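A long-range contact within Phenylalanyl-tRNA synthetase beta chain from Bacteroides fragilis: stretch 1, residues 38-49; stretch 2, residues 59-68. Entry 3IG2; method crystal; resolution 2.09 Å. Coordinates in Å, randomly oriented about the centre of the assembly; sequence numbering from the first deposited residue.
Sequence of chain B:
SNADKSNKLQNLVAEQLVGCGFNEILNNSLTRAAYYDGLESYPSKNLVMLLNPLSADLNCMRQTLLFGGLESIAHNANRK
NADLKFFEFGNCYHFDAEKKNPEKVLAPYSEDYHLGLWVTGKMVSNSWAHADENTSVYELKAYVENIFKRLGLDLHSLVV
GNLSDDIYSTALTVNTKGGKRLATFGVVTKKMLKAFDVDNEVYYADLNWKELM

Stretch 1 38-49: GLESYPSKNLVM
Stretch 2, residues 59-68: NCMRQTLLFG

Stretch 1 is mostly loop. It runs from G38, with phi/psi 68/8, through L39 at -77/149 to Y42 at -129/83 and P43 at -64/146. A short 3-10 segment follows at S44 and K45. Two backbone bonds close this turn: N46 N donates to P43 O at 3.0 Å, and L47 N donates to S44 O at 3.2 Å. L47 (-77/144), V48 (-88/102) and M49 (-86/148) then extend the chain.

Stretch 2 begins at N59 (-134/3). C60 (-158/160) and M61 (-88/142) form a strand, R62 and Q63 (-96/-26) lead out of it, and a helix includes L66 to G68. T64 caps the turn into that helix: L66 N donates to T64 OG1 at 3.1 Å.

The two stretches pair antiparallel. M49 lies across from C60, CA to CA 4.3 Å, as a non-hydrogen-bonded pair. V48 lies across from M61, CA to CA 5.5 Å, in a loose pairing. M61 N donates to V48 O at 3.0 Å and 167°, a nearly straight bond. Water 2 fills the wider gap on the other side of this pair. It accepts from V48 N at 2.9 Å and donates to M61 O at 2.6 Å.

Side chains of paired residues share a face of the sheet. V48 (chi1 t) and M61 (m, m, m) meet on one face, CB to CB at 4.1 Å, and the end of M61 then leads away. M49 and C60 lie on the other face. M49, a selenomethionine like M61, is also m, m, m; its SE comes back to 3.8 Å from C60 CB. C60 has chi1 p, and its SG is 3.9 Å from L47 CD2. L47 is m, t.

Q63 has the largest covered area in the contact. Its CA-to-CB bond points toward stretch 1, with chi1 off-well at -141° and chi2 t. Its side chain packs against Y42, P43, N46 and L47. The amide is probably turned over in the model, so its polar partners are not assigned.

Y42 (chi1 m, chi2 -85°) sets a ring face against T64 (chi1 t). T64 CB is 3.9 Å from the Y42 ring centroid and 7° off the normal, a CH-pi contact. Water 1 links the same two residues, 3.0 Å from Y42 OH and 2.7 Å from T64 OG1.

The CA-to-CB bond of L39 (m, t) points toward stretch 2. Its CD1 reaches the edge of the F67 ring, 3.8 Å from F67 CZ. F67 has chi1 m and chi2 -57°.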

# COMPACT_ATOMS: atom_id res chain seq x y z
N GLY B 38 -27.87 32.73 -9.25
CA GLY B 38 -28.55 32.62 -7.96
C GLY B 38 -27.69 32.08 -6.83
O GLY B 38 -28.21 31.79 -5.75
N LEU B 39 -26.40 31.92 -7.06
CA LEU B 39 -25.51 31.44 -6.01
C LEU B 39 -25.23 32.57 -5.04
O LEU B 39 -25.22 33.74 -5.44
CB LEU B 39 -24.19 30.93 -6.56
CG LEU B 39 -24.10 29.60 -7.33
CD1 LEU B 39 -22.64 29.34 -7.57
CD2 LEU B 39 -24.78 28.38 -6.65
N GLU B 40 -25.02 32.20 -3.78
CA GLU B 40 -24.65 33.15 -2.73
C GLU B 40 -23.17 33.00 -2.38
O GLU B 40 -22.54 33.97 -1.99
CB GLU B 40 -25.52 32.97 -1.48
N SER B 41 -22.62 31.80 -2.53
CA SER B 41 -21.23 31.59 -2.12
C SER B 41 -20.27 32.24 -3.11
O SER B 41 -19.27 32.84 -2.71
CB SER B 41 -20.94 30.10 -1.92
OG SER B 41 -21.33 29.37 -3.07
N TYR B 42 -20.57 32.12 -4.40
CA TYR B 42 -19.81 32.82 -5.47
C TYR B 42 -20.79 33.55 -6.37
O TYR B 42 -21.15 33.03 -7.42
CB TYR B 42 -18.94 31.85 -6.30
CG TYR B 42 -17.96 31.13 -5.41
CD1 TYR B 42 -16.73 31.70 -5.08
CD2 TYR B 42 -18.29 29.90 -4.87
CE1 TYR B 42 -15.86 31.05 -4.20
CE2 TYR B 42 -17.45 29.24 -4.01
CZ TYR B 42 -16.24 29.81 -3.68
OH TYR B 42 -15.45 29.11 -2.82
N PRO B 43 -21.21 34.76 -5.95
CA PRO B 43 -22.30 35.44 -6.65
C PRO B 43 -21.98 35.81 -8.08
O PRO B 43 -20.84 36.13 -8.43
CB PRO B 43 -22.53 36.70 -5.82
CG PRO B 43 -21.82 36.45 -4.53
CD PRO B 43 -20.71 35.56 -4.82
N SER B 44 -23.01 35.76 -8.89
CA SER B 44 -22.93 36.15 -10.27
C SER B 44 -22.38 37.59 -10.41
O SER B 44 -21.60 37.88 -11.32
CB SER B 44 -24.32 35.96 -10.87
OG SER B 44 -24.58 36.86 -11.89
N LYS B 45 -22.73 38.48 -9.47
CA LYS B 45 -22.27 39.86 -9.58
C LYS B 45 -20.78 40.02 -9.36
O LYS B 45 -20.24 41.06 -9.72
CB LYS B 45 -23.05 40.78 -8.64
CG LYS B 45 -22.87 40.53 -7.14
CD LYS B 45 -23.60 41.63 -6.32
CE LYS B 45 -23.70 41.27 -4.84
NZ LYS B 45 -22.48 40.53 -4.37
N ASN B 46 -20.12 39.01 -8.79
CA ASN B 46 -18.65 39.08 -8.59
C ASN B 46 -17.83 38.37 -9.68
O ASN B 46 -16.62 38.18 -9.55
CB ASN B 46 -18.25 38.56 -7.20
CG ASN B 46 -18.91 39.32 -6.08
OD1 ASN B 46 -19.59 38.73 -5.25
ND2 ASN B 46 -18.74 40.64 -6.06
N LEU B 47 -18.49 38.01 -10.77
CA LEU B 47 -17.80 37.33 -11.87
C LEU B 47 -16.99 38.32 -12.67
O LEU B 47 -17.42 39.44 -12.89
CB LEU B 47 -18.78 36.63 -12.81
CG LEU B 47 -19.39 35.31 -12.35
CD1 LEU B 47 -20.62 35.00 -13.24
CD2 LEU B 47 -18.37 34.21 -12.39
N VAL B 48 -15.85 37.87 -13.14
CA VAL B 48 -15.03 38.63 -14.06
C VAL B 48 -15.51 38.30 -15.46
O VAL B 48 -15.15 37.26 -16.00
CB VAL B 48 -13.54 38.24 -13.89
CG1 VAL B 48 -12.64 39.01 -14.89
CG2 VAL B 48 -13.10 38.49 -12.46
N MSE B 49 -16.30 39.19 -16.06
CA MSE B 49 -16.88 38.94 -17.36
C MSE B 49 -15.92 39.33 -18.48
O MSE B 49 -15.13 40.28 -18.36
CB MSE B 49 -18.23 39.69 -17.55
CG MSE B 49 -19.29 39.48 -16.46
SE MSE B 49 -19.89 37.65 -16.40
CE MSE B 49 -20.85 37.63 -18.13
N ASN B 59 -17.82 32.81 -21.26
CA ASN B 59 -18.08 34.23 -21.21
C ASN B 59 -17.52 34.90 -19.97
O ASN B 59 -17.74 36.08 -19.76
CB ASN B 59 -19.59 34.54 -21.41
CG ASN B 59 -20.51 33.81 -20.40
OD1 ASN B 59 -21.73 34.01 -20.42
ND2 ASN B 59 -19.94 32.99 -19.54
N CYS B 60 -16.81 34.14 -19.13
CA CYS B 60 -16.29 34.68 -17.89
C CYS B 60 -15.13 33.85 -17.38
O CYS B 60 -14.98 32.69 -17.77
CB CYS B 60 -17.39 34.79 -16.81
SG CYS B 60 -18.00 33.20 -16.15
N MSE B 61 -14.31 34.44 -16.51
CA MSE B 61 -13.23 33.73 -15.84
C MSE B 61 -13.78 33.10 -14.58
O MSE B 61 -14.58 33.73 -13.88
CB MSE B 61 -12.10 34.70 -15.49
CG MSE B 61 -11.53 35.44 -16.73
SE MSE B 61 -11.00 34.23 -18.16
CE MSE B 61 -9.37 33.45 -17.38
N ARG B 62 -13.32 31.89 -14.25
CA ARG B 62 -13.90 31.15 -13.12
C ARG B 62 -13.71 31.87 -11.78
O ARG B 62 -12.67 32.49 -11.52
CB ARG B 62 -13.34 29.73 -13.04
CG ARG B 62 -11.83 29.69 -12.86
CD ARG B 62 -11.30 28.22 -12.78
NE ARG B 62 -9.85 28.24 -12.67
CZ ARG B 62 -9.04 27.24 -13.02
NH1 ARG B 62 -9.52 26.12 -13.53
NH2 ARG B 62 -7.73 27.40 -12.86
N GLN B 63 -14.73 31.77 -10.94
CA GLN B 63 -14.67 32.29 -9.58
C GLN B 63 -14.31 31.18 -8.61
O GLN B 63 -13.79 31.44 -7.54
CB GLN B 63 -16.04 32.85 -9.19
CG GLN B 63 -15.95 34.11 -8.39
CD GLN B 63 -17.32 34.68 -8.01
OE1 GLN B 63 -18.28 34.72 -8.82
NE2 GLN B 63 -17.40 35.16 -6.79
N THR B 64 -14.63 29.93 -8.99
CA THR B 64 -14.35 28.77 -8.15
C THR B 64 -13.80 27.66 -9.04
O THR B 64 -14.18 27.56 -10.23
CB THR B 64 -15.64 28.26 -7.40
OG1 THR B 64 -15.33 27.09 -6.63
CG2 THR B 64 -16.79 27.93 -8.35
N LEU B 65 -12.97 26.81 -8.46
CA LEU B 65 -12.58 25.56 -9.12
C LEU B 65 -13.67 24.51 -9.23
O LEU B 65 -13.59 23.59 -10.06
CB LEU B 65 -11.39 24.92 -8.40
CG LEU B 65 -10.08 25.74 -8.39
CD1 LEU B 65 -9.01 24.91 -7.78
CD2 LEU B 65 -9.71 26.15 -9.79
N LEU B 66 -14.67 24.60 -8.38
CA LEU B 66 -15.61 23.48 -8.22
C LEU B 66 -16.13 22.92 -9.53
O LEU B 66 -16.06 21.69 -9.78
CB LEU B 66 -16.80 23.93 -7.39
CG LEU B 66 -17.97 22.95 -7.29
CD1 LEU B 66 -17.54 21.69 -6.56
CD2 LEU B 66 -19.10 23.63 -6.56
N PHE B 67 -16.70 23.80 -10.36
CA PHE B 67 -17.47 23.35 -11.52
C PHE B 67 -16.65 22.57 -12.55
O PHE B 67 -17.12 21.57 -13.09
CB PHE B 67 -18.20 24.51 -12.16
CG PHE B 67 -19.11 25.24 -11.21
CD1 PHE B 67 -20.11 24.56 -10.53
CD2 PHE B 67 -18.98 26.60 -11.01
CE1 PHE B 67 -20.96 25.24 -9.67
CE2 PHE B 67 -19.83 27.28 -10.15
CZ PHE B 67 -20.81 26.61 -9.48
N GLY B 68 -15.43 23.02 -12.80
CA GLY B 68 -14.57 22.29 -13.70
C GLY B 68 -14.36 20.86 -13.23
O GLY B 68 -14.34 19.95 -14.03
O HOH W 1 -14.61 26.51 -4.07
O HOH W 2 -14.96 35.41 -11.88